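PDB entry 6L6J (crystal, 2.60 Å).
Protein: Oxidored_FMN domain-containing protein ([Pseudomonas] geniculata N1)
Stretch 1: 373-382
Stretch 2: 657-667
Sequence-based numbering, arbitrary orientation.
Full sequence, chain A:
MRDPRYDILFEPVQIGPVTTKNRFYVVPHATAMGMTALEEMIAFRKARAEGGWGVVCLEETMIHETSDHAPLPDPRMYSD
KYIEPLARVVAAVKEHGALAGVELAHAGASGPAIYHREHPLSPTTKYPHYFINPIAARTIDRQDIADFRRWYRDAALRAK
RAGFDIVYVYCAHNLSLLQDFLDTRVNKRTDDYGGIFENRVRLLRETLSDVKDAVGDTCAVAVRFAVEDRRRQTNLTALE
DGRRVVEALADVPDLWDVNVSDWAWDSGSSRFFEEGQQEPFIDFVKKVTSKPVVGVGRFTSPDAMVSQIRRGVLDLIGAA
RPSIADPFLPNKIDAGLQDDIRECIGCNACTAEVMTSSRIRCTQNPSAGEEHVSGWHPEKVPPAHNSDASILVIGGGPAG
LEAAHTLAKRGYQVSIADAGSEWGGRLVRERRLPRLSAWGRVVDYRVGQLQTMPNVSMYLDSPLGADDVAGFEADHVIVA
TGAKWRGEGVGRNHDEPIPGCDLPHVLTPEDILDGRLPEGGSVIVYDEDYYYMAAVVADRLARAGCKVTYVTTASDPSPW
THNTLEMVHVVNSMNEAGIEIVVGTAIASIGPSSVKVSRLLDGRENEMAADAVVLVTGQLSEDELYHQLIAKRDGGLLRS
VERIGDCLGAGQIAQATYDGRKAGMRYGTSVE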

# COMPACT_ATOMS: atom_id res chain seq x y z
N VAL A 373 17.75 3.86 -6.26
CA VAL A 373 17.54 5.02 -7.18
C VAL A 373 18.14 6.30 -6.57
O VAL A 373 18.75 7.11 -7.30
CB VAL A 373 16.04 5.25 -7.52
CG1 VAL A 373 15.78 6.65 -8.05
CG2 VAL A 373 15.50 4.22 -8.51
N SER A 374 17.96 6.48 -5.27
CA SER A 374 18.32 7.74 -4.57
C SER A 374 19.45 7.53 -3.55
O SER A 374 19.97 8.55 -3.07
CB SER A 374 17.09 8.34 -3.95
OG SER A 374 16.14 8.71 -4.94
N GLY A 375 19.81 6.28 -3.22
CA GLY A 375 20.71 5.93 -2.09
C GLY A 375 20.13 6.23 -0.71
O GLY A 375 20.92 6.51 0.21
N TRP A 376 18.80 6.17 -0.53
CA TRP A 376 18.09 6.45 0.76
C TRP A 376 17.97 5.17 1.58
O TRP A 376 17.44 4.17 1.06
CB TRP A 376 16.71 7.05 0.53
CG TRP A 376 16.74 8.42 -0.05
CD1 TRP A 376 17.83 9.20 -0.26
CD2 TRP A 376 15.61 9.21 -0.46
NE1 TRP A 376 17.46 10.41 -0.80
CE2 TRP A 376 16.11 10.44 -0.94
CE3 TRP A 376 14.23 8.99 -0.49
CZ2 TRP A 376 15.28 11.46 -1.40
CZ3 TRP A 376 13.41 9.98 -0.98
CH2 TRP A 376 13.93 11.21 -1.41
N HIS A 377 18.42 5.23 2.83
CA HIS A 377 18.30 4.12 3.81
C HIS A 377 17.12 4.40 4.74
O HIS A 377 16.76 5.54 5.00
CB HIS A 377 19.66 3.89 4.51
CG HIS A 377 20.74 3.56 3.53
ND1 HIS A 377 20.60 2.55 2.56
CD2 HIS A 377 21.97 4.11 3.33
CE1 HIS A 377 21.70 2.49 1.83
NE2 HIS A 377 22.55 3.43 2.29
N PRO A 378 16.45 3.34 5.22
CA PRO A 378 15.39 3.48 6.22
C PRO A 378 15.76 4.18 7.54
O PRO A 378 14.92 4.90 8.02
CB PRO A 378 14.94 2.04 6.52
CG PRO A 378 15.96 1.14 5.86
CD PRO A 378 16.60 1.95 4.75
N GLU A 379 16.93 3.91 8.10
CA GLU A 379 17.38 4.47 9.41
C GLU A 379 18.61 5.37 9.25
O GLU A 379 18.59 6.48 9.80
CB GLU A 379 17.69 3.36 10.41
CG GLU A 379 16.53 2.40 10.61
CD GLU A 379 15.23 2.99 11.16
OE1 GLU A 379 15.25 4.08 11.77
OE2 GLU A 379 14.21 2.35 11.00
N LYS A 380 19.63 4.93 8.50
CA LYS A 380 20.94 5.64 8.42
C LYS A 380 20.82 6.90 7.55
O LYS A 380 20.12 6.87 6.53
CB LYS A 380 22.02 4.71 7.87
CG LYS A 380 22.43 3.58 8.80
CD LYS A 380 23.64 2.81 8.31
CE LYS A 380 23.38 2.04 7.03
NZ LYS A 380 24.36 0.94 6.85
N VAL A 381 21.52 7.96 7.94
CA VAL A 381 21.65 9.21 7.13
C VAL A 381 23.13 9.56 7.08
O VAL A 381 23.88 9.23 7.97
CB VAL A 381 20.78 10.36 7.69
CG1 VAL A 381 19.30 10.09 7.51
CG2 VAL A 381 21.10 10.68 9.15
N PRO A 382 23.60 10.22 6.00
CA PRO A 382 24.94 10.81 5.99
C PRO A 382 25.07 11.82 7.13
O PRO A 382 24.13 12.57 7.39
CB PRO A 382 25.03 11.53 4.63
CG PRO A 382 23.99 10.85 3.77
CD PRO A 382 22.89 10.41 4.72
N THR A 657 5.97 13.69 2.28
CA THR A 657 7.04 12.94 3.00
C THR A 657 8.25 12.79 2.06
O THR A 657 9.38 13.02 2.53
CB THR A 657 6.52 11.62 3.58
OG1 THR A 657 6.08 10.76 2.54
CG2 THR A 657 5.42 11.85 4.58
N TYR A 658 8.03 12.47 0.79
CA TYR A 658 9.09 12.41 -0.24
C TYR A 658 9.82 13.75 -0.30
O TYR A 658 11.05 13.74 -0.19
CB TYR A 658 8.57 11.99 -1.62
CG TYR A 658 9.69 11.80 -2.61
CD1 TYR A 658 10.19 12.87 -3.35
CD2 TYR A 658 10.29 10.57 -2.78
CE1 TYR A 658 11.23 12.73 -4.25
CE2 TYR A 658 11.34 10.40 -3.68
CZ TYR A 658 11.81 11.49 -4.40
OH TYR A 658 12.83 11.33 -5.30
N ASP A 659 9.11 14.86 -0.50
CA ASP A 659 9.77 16.20 -0.57
C ASP A 659 10.61 16.40 0.70
O ASP A 659 11.79 16.81 0.57
CB ASP A 659 8.78 17.34 -0.74
CG ASP A 659 8.26 17.55 -2.15
OD1 ASP A 659 8.67 16.82 -3.05
OD2 ASP A 659 7.42 18.46 -2.32
N GLY A 660 10.02 16.12 1.86
CA GLY A 660 10.66 16.32 3.18
C GLY A 660 12.00 15.61 3.26
O GLY A 660 12.98 16.25 3.67
N ARG A 661 12.02 14.32 2.91
CA ARG A 661 13.23 13.46 2.92
C ARG A 661 14.25 14.03 1.94
O ARG A 661 15.43 14.17 2.35
CB ARG A 661 12.89 12.01 2.54
CG ARG A 661 14.06 11.05 2.69
CD ARG A 661 14.49 10.84 4.13
NE ARG A 661 14.36 9.43 4.51
CZ ARG A 661 13.59 8.94 5.48
NH1 ARG A 661 12.84 9.75 6.20
NH2 ARG A 661 13.57 7.63 5.70
N LYS A 662 13.82 14.37 0.72
CA LYS A 662 14.72 14.88 -0.36
C LYS A 662 15.45 16.12 0.14
O LYS A 662 16.70 16.12 0.12
CB LYS A 662 13.93 15.18 -1.64
CG LYS A 662 14.78 15.48 -2.87
CD LYS A 662 13.93 15.51 -4.14
CE LYS A 662 14.58 16.24 -5.30
NZ LYS A 662 13.54 16.71 -6.25
N ALA A 663 14.72 17.12 0.64
CA ALA A 663 15.32 18.34 1.23
C ALA A 663 16.34 17.92 2.30
O ALA A 663 17.49 18.36 2.22
CB ALA A 663 14.24 19.24 1.78
N GLY A 664 15.93 17.06 3.24
CA GLY A 664 16.76 16.60 4.37
C GLY A 664 18.08 15.96 3.94
O GLY A 664 19.08 16.13 4.65
N MET A 665 18.08 15.23 2.83
CA MET A 665 19.28 14.48 2.34
C MET A 665 20.13 15.39 1.43
O MET A 665 21.35 15.22 1.45
CB MET A 665 18.86 13.23 1.56
CG MET A 665 18.04 12.25 2.36
SD MET A 665 18.99 11.33 3.61
CE MET A 665 20.14 10.44 2.56
N ARG A 666 19.51 16.29 0.66
CA ARG A 666 20.21 17.11 -0.36
C ARG A 666 20.94 18.29 0.31
O ARG A 666 21.90 18.77 -0.30
CB ARG A 666 19.27 17.61 -1.46
CG ARG A 666 18.58 16.51 -2.25
CD ARG A 666 19.48 15.55 -3.01
NE ARG A 666 18.78 14.30 -3.37
CZ ARG A 666 19.00 13.08 -2.83
NH1 ARG A 666 19.93 12.87 -1.90
NH2 ARG A 666 18.31 12.04 -3.27
N TYR A 667 20.51 18.75 1.48
CA TYR A 667 21.08 19.98 2.10
C TYR A 667 22.57 19.80 2.33
O TYR A 667 22.94 18.77 2.94
CB TYR A 667 20.45 20.35 3.44
CG TYR A 667 21.07 21.58 4.06
CD1 TYR A 667 21.04 22.81 3.40
CD2 TYR A 667 21.71 21.53 5.29
CE1 TYR A 667 21.61 23.94 3.95
CE2 TYR A 667 22.28 22.66 5.86
CZ TYR A 667 22.22 23.87 5.19
OH TYR A 667 22.77 25.01 5.71

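No hydrogen bond joins the two stretches, and their closest polar approach is between two donors: Trp-376 NE1 lies 3.1 Å from Arg-666 NH2, a pair in which neither nitrogen offers the other a lone pair. The contact, which buries 511 Å² in all, is therefore held mainly by apolar packing.

Its backbone arrangement is a helix against an irregular segment. Residues 657-666 form the end of a helix that begins earlier in the chain, with regular bonds such as Met-665 N to Arg-661 O (2.9 Å), whereas residues 373-382 adopt no regular structure. The main chains approach to 7.5 Å between the CA atoms of Val-381 and Met-665, leaving side chains to fill the gap.

Trp-376 dominates the interface. Its CA-to-CB bond points toward the helix, and its buried indole meets Tyr-658, Arg-661, Lys-662, Met-665 and Arg-666, residues spaced so that they recur on one side of the helix. Arg-661 CG sits 3.8 Å from the centroid of the six-membered ring and almost on its normal, a CH-pi contact in which an aliphatic carbon covers the pi cloud. The Tyr-658 ring meets the same six-membered ring obliquely, with planes at 45° and Trp-376 CZ3 3.4 Å from Tyr-658 CE2. Trp-376 CZ2 also reaches 3.6 Å from Lys-662 CA, so the indole touches the helix backbone itself; the end of the lysine side chain leads away.

Met-665 extends the apolar surface toward the end of stretch 1. With all three chi angles in m, its CE lies 3.9 Å from Trp-376 CD1 and 3.5 Å from Pro-382 CD, while its SD is 4.1 Å from Val-381 CG1. One flexible thioether thus bridges the indole and the Val-381/Pro-382 pair through dispersion contacts.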